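Local coordinates for D-isomer specific 2-hydroxyacid dehydrogenase family protein (Aeromonas salmonicida subsp. salmonicida, PDB 3HG7) that probably acts as an NAD-dependent oxidoreductase of the D-isomer specific 2-hydroxyacid dehydrogenase family, at residues R141-I145 with M191-A195. The protein carries 1 engineered substitution. Sequence-based numbering, arbitrary orientation.
Sequences RTLLI and MLAQA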
loop_
_atom_site.group_PDB
_atom_site.type_symbol
_atom_site.label_atom_id
_atom_site.label_comp_id
_atom_site.label_asym_id
_atom_site.label_seq_id
_atom_site.Cartn_x
_atom_site.Cartn_y
_atom_site.Cartn_z
ATOM N N ARG A 141 20.090 -14.257 -5.798
ATOM C CA ARG A 141 20.018 -13.352 -4.662
ATOM C C ARG A 141 18.773 -13.675 -3.841
ATOM O O ARG A 141 17.844 -14.292 -4.363
ATOM C CB ARG A 141 19.920 -11.918 -5.168
ATOM C CG ARG A 141 20.855 -11.618 -6.291
ATOM C CD ARG A 141 22.115 -11.049 -5.768
ATOM N NE ARG A 141 21.901 -9.823 -4.997
ATOM C CZ ARG A 141 22.868 -8.947 -4.747
ATOM N NH1 ARG A 141 22.628 -7.877 -4.011
ATOM N NH2 ARG A 141 24.086 -9.154 -5.241
ATOM N N THR A 142 18.757 -13.260 -2.572
ATOM C CA THR A 142 17.664 -13.610 -1.661
ATOM C C THR A 142 16.718 -12.457 -1.407
ATOM O O THR A 142 17.126 -11.393 -0.905
ATOM C CB THR A 142 18.167 -13.990 -0.280
ATOM O OG1 THR A 142 19.072 -12.965 0.164
ATOM C CG2 THR A 142 18.873 -15.331 -0.321
ATOM N N LEU A 143 15.450 -12.705 -1.715
ATOM C CA LEU A 143 14.379 -11.746 -1.447
ATOM C C LEU A 143 13.725 -12.184 -0.145
ATOM O O LEU A 143 13.288 -13.314 -0.055
ATOM C CB LEU A 143 13.347 -11.773 -2.582
ATOM C CG LEU A 143 12.134 -10.832 -2.512
ATOM C CD1 LEU A 143 12.548 -9.388 -2.235
ATOM C CD2 LEU A 143 11.266 -10.889 -3.782
ATOM N N LEU A 144 13.706 -11.304 0.858
ATOM C CA LEU A 144 12.876 -11.483 2.061
ATOM C C LEU A 144 11.644 -10.585 1.989
ATOM O O LEU A 144 11.782 -9.360 1.826
ATOM C CB LEU A 144 13.660 -11.085 3.307
ATOM C CG LEU A 144 12.892 -11.223 4.619
ATOM C CD1 LEU A 144 12.342 -12.643 4.769
ATOM C CD2 LEU A 144 13.758 -10.833 5.796
ATOM N N ILE A 145 10.457 -11.171 2.149
ATOM C CA ILE A 145 9.210 -10.402 2.153
ATOM C C ILE A 145 8.496 -10.586 3.499
ATOM O O ILE A 145 8.316 -11.728 3.964
ATOM C CB ILE A 145 8.259 -10.810 0.998
ATOM C CG1 ILE A 145 8.979 -10.729 -0.352
ATOM C CG2 ILE A 145 6.960 -9.952 1.028
ATOM C CD1 ILE A 145 8.165 -11.259 -1.545
ATOM N N MET A 191 16.780 -14.464 9.236
ATOM C CA MET A 191 16.371 -14.256 7.840
ATOM C C MET A 191 16.943 -12.979 7.202
ATOM O O MET A 191 17.312 -12.978 6.019
ATOM C CB MET A 191 14.840 -14.313 7.708
ATOM C CG MET A 191 14.241 -15.718 7.784
ATOM S SD MET A 191 15.175 -17.058 6.957
ATOM C CE MET A 191 16.316 -17.627 8.213
ATOM N N LEU A 192 17.028 -11.906 7.989
ATOM C CA LEU A 192 17.571 -10.630 7.523
ATOM C C LEU A 192 19.030 -10.747 7.143
ATOM O O LEU A 192 19.510 -10.108 6.181
ATOM C CB LEU A 192 17.408 -9.549 8.599
ATOM C CG LEU A 192 16.007 -8.945 8.823
ATOM C CD1 LEU A 192 16.044 -7.907 9.945
ATOM C CD2 LEU A 192 15.420 -8.331 7.550
ATOM N N ALA A 193 19.744 -11.565 7.916
ATOM C CA ALA A 193 21.169 -11.722 7.752
ATOM C C ALA A 193 21.512 -12.222 6.367
ATOM O O ALA A 193 22.592 -11.931 5.872
ATOM C CB ALA A 193 21.722 -12.681 8.812
ATOM N N GLN A 194 20.605 -12.989 5.759
ATOM C CA GLN A 194 20.847 -13.544 4.420
ATOM C C GLN A 194 20.034 -12.844 3.313
ATOM O O GLN A 194 19.953 -13.348 2.184
ATOM C CB GLN A 194 20.605 -15.061 4.400
ATOM C CG GLN A 194 19.140 -15.487 4.441
ATOM C CD GLN A 194 18.967 -16.876 5.013
ATOM O OE1 GLN A 194 19.320 -17.130 6.166
ATOM N NE2 GLN A 194 18.429 -17.792 4.208
ATOM N N ALA A 195 19.445 -11.699 3.649
ATOM C CA ALA A 195 18.570 -10.955 2.728
ATOM C C ALA A 195 19.311 -9.879 1.912
ATOM O O ALA A 195 19.945 -8.983 2.468
ATOM C CB ALA A 195 17.377 -10.335 3.490
#
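T142 and A195 bring the two backbones closest, CA to CA 5.2 Å, where strand 142-146 begins and where the chain leaves helix 188-193 for strand 197-200. This is a Rossmann-type domain, the presumed NAD-binding half of the enzyme: strand 142-146 lies inside its parallel sheet, next to strand 197-200, and leads into a glycine-rich turn of the kind that usually receives the dinucleotide. T142 and L144 both point their CB atoms toward 191-195, T142 at the turn after the helix and L144 at its last residues, while L143, between them, faces helix 150-161 on the other side of the sheet. L144 does most of the apolar work. Its CG stands anti to the backbone N (chi1 180°), which carries the branch out over the helix, and CD2 meets CD2 of L192 at 3.5 Å, a tight methyl-methyl contact. The same L144 CD2 also rests 4.1 Å from CB of M191, whose sulfur end turns away. L167 of strand 165-169 touches both L144 and M191, so the helix packs across two neighbouring strands. At the strand's start, the backbone N of T142 is hydrogen-bonded to the carboxylate of D196, just past the helix. The methyl of A195 packs against the base of L144, CB to CB 3.8 Å.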